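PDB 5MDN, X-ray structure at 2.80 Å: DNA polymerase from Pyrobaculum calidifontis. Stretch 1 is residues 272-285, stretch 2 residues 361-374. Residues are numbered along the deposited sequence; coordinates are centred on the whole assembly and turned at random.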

# COMPACT_ATOMS: atom_id res chain seq x y z
N GLY A 272 14.94 6.03 -14.58
CA GLY A 272 15.91 4.98 -14.80
C GLY A 272 16.18 4.10 -13.60
O GLY A 272 17.16 3.34 -13.62
N ARG A 273 15.36 4.17 -12.56
CA ARG A 273 15.51 3.31 -11.40
C ARG A 273 14.19 3.28 -10.63
O ARG A 273 13.32 4.13 -10.83
CB ARG A 273 16.67 3.76 -10.50
CG ARG A 273 16.90 5.26 -10.46
CD ARG A 273 18.06 5.61 -9.54
NE ARG A 273 19.31 4.97 -9.96
CZ ARG A 273 20.40 5.64 -10.32
NH1 ARG A 273 20.41 6.97 -10.30
NH2 ARG A 273 21.49 4.98 -10.69
N ALA A 274 14.06 2.29 -9.75
CA ALA A 274 12.83 2.05 -9.01
C ALA A 274 12.95 2.67 -7.62
O ALA A 274 13.71 2.18 -6.78
CB ALA A 274 12.54 0.56 -8.92
N ASN A 275 12.21 3.74 -7.37
CA ASN A 275 12.09 4.33 -6.04
C ASN A 275 10.94 3.64 -5.32
O ASN A 275 9.77 3.88 -5.63
CB ASN A 275 11.87 5.83 -6.13
CG ASN A 275 11.67 6.47 -4.77
OD1 ASN A 275 12.40 6.17 -3.82
ND2 ASN A 275 10.69 7.35 -4.66
N VAL A 276 11.27 2.79 -4.34
CA VAL A 276 10.28 2.05 -3.57
C VAL A 276 10.21 2.63 -2.17
O VAL A 276 11.24 2.84 -1.52
CB VAL A 276 10.61 0.55 -3.53
CG1 VAL A 276 9.53 -0.22 -2.78
CG2 VAL A 276 10.78 0.00 -4.94
N ASP A 277 8.99 2.90 -1.71
CA ASP A 277 8.74 3.35 -0.34
C ASP A 277 8.06 2.20 0.40
O ASP A 277 6.91 1.86 0.09
CB ASP A 277 7.88 4.61 -0.33
CG ASP A 277 7.65 5.16 1.07
OD1 ASP A 277 8.19 4.58 2.04
OD2 ASP A 277 6.93 6.17 1.20
N LEU A 278 8.77 1.62 1.37
CA LEU A 278 8.24 0.45 2.07
C LEU A 278 7.02 0.78 2.91
O LEU A 278 6.23 -0.12 3.20
CB LEU A 278 9.33 -0.18 2.94
CG LEU A 278 10.58 -0.64 2.18
CD1 LEU A 278 11.59 -1.26 3.14
CD2 LEU A 278 10.21 -1.62 1.08
N TYR A 279 6.86 2.04 3.32
CA TYR A 279 5.66 2.40 4.06
C TYR A 279 4.40 2.29 3.20
O TYR A 279 3.30 2.15 3.75
CB TYR A 279 5.79 3.82 4.63
CG TYR A 279 4.65 4.23 5.53
CD1 TYR A 279 4.21 3.40 6.55
CD2 TYR A 279 4.01 5.45 5.36
CE1 TYR A 279 3.17 3.77 7.38
CE2 TYR A 279 2.96 5.83 6.19
CZ TYR A 279 2.55 4.99 7.20
OH TYR A 279 1.51 5.37 8.02
N ASN A 280 4.54 2.36 1.88
CA ASN A 280 3.40 2.15 1.00
C ASN A 280 2.81 0.76 1.16
O ASN A 280 1.59 0.59 1.20
CB ASN A 280 3.81 2.39 -0.46
CG ASN A 280 4.11 3.84 -0.76
OD1 ASN A 280 4.92 4.15 -1.63
ND2 ASN A 280 3.45 4.74 -0.03
N ILE A 281 3.66 -0.26 1.26
CA ILE A 281 3.16 -1.63 1.32
C ILE A 281 2.79 -2.06 2.74
O ILE A 281 1.84 -2.82 2.92
CB ILE A 281 4.18 -2.60 0.70
CG1 ILE A 281 3.59 -4.01 0.60
CG2 ILE A 281 5.48 -2.63 1.48
CD1 ILE A 281 2.44 -4.12 -0.38
N VAL A 282 3.51 -1.58 3.76
CA VAL A 282 3.21 -1.99 5.13
C VAL A 282 1.91 -1.38 5.63
O VAL A 282 1.30 -1.89 6.58
CB VAL A 282 4.37 -1.65 6.09
CG1 VAL A 282 5.68 -2.23 5.58
CG2 VAL A 282 4.48 -0.15 6.30
N ASP A 283 1.47 -0.27 5.03
CA ASP A 283 0.19 0.32 5.39
C ASP A 283 -0.96 -0.65 5.14
O ASP A 283 -1.99 -0.58 5.80
CB ASP A 283 -0.02 1.63 4.62
CG ASP A 283 -1.00 2.57 5.31
OD1 ASP A 283 -1.75 2.12 6.20
OD2 ASP A 283 -1.02 3.77 4.96
N GLU A 284 -0.79 -1.56 4.18
CA GLU A 284 -1.82 -2.54 3.84
C GLU A 284 -1.88 -3.71 4.81
O GLU A 284 -2.84 -4.48 4.75
CB GLU A 284 -1.59 -3.06 2.42
CG GLU A 284 -1.69 -1.99 1.34
CD GLU A 284 -1.21 -2.49 -0.02
OE1 GLU A 284 -1.43 -3.68 -0.32
OE2 GLU A 284 -0.62 -1.68 -0.77
N PHE A 285 -0.89 -3.87 5.69
CA PHE A 285 -0.89 -4.95 6.67
C PHE A 285 -1.78 -4.58 7.86
O PHE A 285 -1.44 -3.68 8.63
CB PHE A 285 0.53 -5.26 7.15
CG PHE A 285 1.47 -5.64 6.05
CD1 PHE A 285 1.04 -6.37 4.96
CD2 PHE A 285 2.81 -5.28 6.11
CE1 PHE A 285 1.91 -6.73 3.95
CE2 PHE A 285 3.69 -5.63 5.10
CZ PHE A 285 3.24 -6.36 4.02
N PRO A 361 4.86 -0.63 -12.84
CA PRO A 361 6.30 -0.58 -12.56
C PRO A 361 6.58 -0.64 -11.06
O PRO A 361 5.70 -0.42 -10.22
CB PRO A 361 6.74 0.77 -13.16
CG PRO A 361 5.65 1.14 -14.11
CD PRO A 361 4.39 0.57 -13.55
N LEU A 362 7.84 -0.96 -10.74
CA LEU A 362 8.21 -1.24 -9.36
C LEU A 362 8.01 -0.03 -8.45
O LEU A 362 7.68 -0.18 -7.27
CB LEU A 362 9.66 -1.73 -9.30
CG LEU A 362 10.15 -2.43 -8.03
CD1 LEU A 362 9.11 -3.40 -7.51
CD2 LEU A 362 11.45 -3.16 -8.32
N ASP A 363 8.22 1.18 -8.98
CA ASP A 363 8.05 2.39 -8.19
C ASP A 363 6.59 2.75 -7.95
O ASP A 363 6.32 3.65 -7.15
CB ASP A 363 8.78 3.56 -8.87
CG ASP A 363 8.40 3.73 -10.33
OD1 ASP A 363 7.19 3.79 -10.64
OD2 ASP A 363 9.32 3.80 -11.17
N GLN A 364 5.64 2.08 -8.62
CA GLN A 364 4.22 2.39 -8.47
C GLN A 364 3.39 1.26 -7.87
O GLN A 364 2.30 1.54 -7.35
CB GLN A 364 3.61 2.77 -9.82
CG GLN A 364 4.08 4.09 -10.39
CD GLN A 364 3.72 4.26 -11.85
OE1 GLN A 364 4.55 4.67 -12.66
NE2 GLN A 364 2.48 3.95 -12.19
N VAL A 365 3.85 0.01 -7.95
CA VAL A 365 3.01 -1.12 -7.57
C VAL A 365 2.57 -1.01 -6.11
O VAL A 365 1.42 -1.31 -5.77
CB VAL A 365 3.74 -2.45 -7.86
CG1 VAL A 365 5.05 -2.55 -7.08
CG2 VAL A 365 2.83 -3.63 -7.56
N ALA A 366 3.48 -0.57 -5.23
CA ALA A 366 3.13 -0.45 -3.82
C ALA A 366 2.41 0.85 -3.51
O ALA A 366 1.55 0.89 -2.61
CB ALA A 366 4.39 -0.56 -2.96
N ALA A 367 2.73 1.93 -4.23
CA ALA A 367 2.08 3.22 -3.97
C ALA A 367 0.61 3.19 -4.33
O ALA A 367 -0.20 3.88 -3.69
CB ALA A 367 2.80 4.32 -4.74
N ALA A 368 0.24 2.42 -5.35
CA ALA A 368 -1.15 2.33 -5.77
C ALA A 368 -1.98 1.53 -4.77
O ALA A 368 -1.46 0.67 -4.05
CB ALA A 368 -1.25 1.70 -7.16
N SER A 369 -3.28 1.81 -4.73
CA SER A 369 -4.18 1.06 -3.88
C SER A 369 -4.45 -0.31 -4.48
O SER A 369 -4.20 -0.56 -5.67
CB SER A 369 -5.49 1.82 -3.66
OG SER A 369 -6.20 2.00 -4.88
N VAL A 370 -4.96 -1.22 -3.64
CA VAL A 370 -5.22 -2.59 -4.08
C VAL A 370 -6.16 -2.59 -5.28
O VAL A 370 -5.92 -3.30 -6.27
CB VAL A 370 -5.79 -3.42 -2.91
CG1 VAL A 370 -6.06 -4.84 -3.37
CG2 VAL A 370 -4.82 -3.40 -1.74
N GLY A 371 -7.23 -1.81 -5.22
CA GLY A 371 -8.14 -1.72 -6.35
C GLY A 371 -7.51 -1.05 -7.55
O GLY A 371 -7.74 -1.46 -8.69
N ASN A 372 -6.72 -0.01 -7.31
CA ASN A 372 -5.99 0.60 -8.41
C ASN A 372 -5.03 -0.40 -9.05
O ASN A 372 -4.90 -0.44 -10.28
CB ASN A 372 -5.29 1.88 -7.93
CG ASN A 372 -4.68 2.68 -9.07
OD1 ASN A 372 -5.21 3.69 -9.53
ND2 ASN A 372 -3.53 2.23 -9.52
N ARG A 373 -4.37 -1.24 -8.25
CA ARG A 373 -3.47 -2.26 -8.79
C ARG A 373 -4.23 -3.28 -9.64
O ARG A 373 -3.76 -3.68 -10.71
CB ARG A 373 -2.71 -2.94 -7.65
CG ARG A 373 -1.43 -3.65 -8.06
CD ARG A 373 -0.78 -4.32 -6.85
NE ARG A 373 -0.42 -3.35 -5.81
CZ ARG A 373 -0.86 -3.41 -4.56
NH1 ARG A 373 -1.67 -4.39 -4.19
NH2 ARG A 373 -0.48 -2.50 -3.67
N VAL A 374 -5.39 -3.73 -9.15
CA VAL A 374 -6.17 -4.73 -9.87
C VAL A 374 -6.72 -4.16 -11.18
O VAL A 374 -6.77 -4.85 -12.20
CB VAL A 374 -7.31 -5.24 -8.97
CG1 VAL A 374 -8.33 -6.05 -9.77
CG2 VAL A 374 -6.76 -6.06 -7.82
O HOH W 1 -0.71 1.27 -0.98

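Strand 274-277 and the helix that follows it from Leu278 run alongside the segment from Leu362 to Arg373, and the two stretches together bury 494 Å² of surface. The backbones advance in the same overall direction in the strand part, Ala274 lying beside Asp363 (CA to CA 4.9 Å), but the order locally reverses further on, where Asn280 CA is 5.3 Å from Ala367 CA and Ile281 CA is 5.3 Å from Ala366 CA. No backbone-to-backbone hydrogen bond joins them.

At the strand end, the small methyl of Ala274 points toward stretch 2. Leu362 is the bump here, fitting the hollow between Ala274 and Val276, two residues on along the strand: Ala274 CB is 3.7 Å from Leu362 CB and 3.9 Å from Leu362 CG, and Val276 CG2 is 4.0 Å from Leu362 CG and 3.9 Å from Leu362 O. Between these two strand residues, the carbonyl of Asn275 faces Asp363, with Asn275 O 3.4 Å from Asp363 CB and also 3.4 Å from Asp363 CA, the latter a CA-H...O contact with an angle of 128° at the hydrogen.

Asp277 then closes the strand and caps the helix: its OD1 accepts from Tyr279 N at 3.1 Å. One turn of this helix meets Ala366, whose methyl points toward stretch 1 and is the central bump of the contact. Ala366 CB sits 4.2 Å from Ile281 CB and 3.9 Å from Asn280 CB, nestling against both side-chain bases. Asn280 also leans over the backbone, its CB 3.5 Å from Ala366 O, while its OD1 comes within 3.8 Å of Ala367 CB.

Polar chemistry takes over at Glu284, in the type I turn from Val282 to Phe285. Its OE2 meets Arg373 NH2 at 3.0 Å, a hydrogen-bonded salt bridge (144° at the hydrogen) made at the edge of the guanidinium, near its plane. Arg373 is steadied from its own stretch, since Val365 O accepts from its NE at 2.7 Å and its NH2 at 3.1 Å. Glu284 OE1 rests 3.7 Å from Val370 CG2, giving the carboxylate an apolar neighbour. Water 1 fills the gap beside it, within donating distance and angle of Glu284 OE2 (3.0 Å) and Ala366 O (2.8 Å), thus linking the two stretches where those oxygens are themselves 3.8 Å apart. Ser369 caps the second helix, its OG accepting from Asn372 N at 3.2 Å.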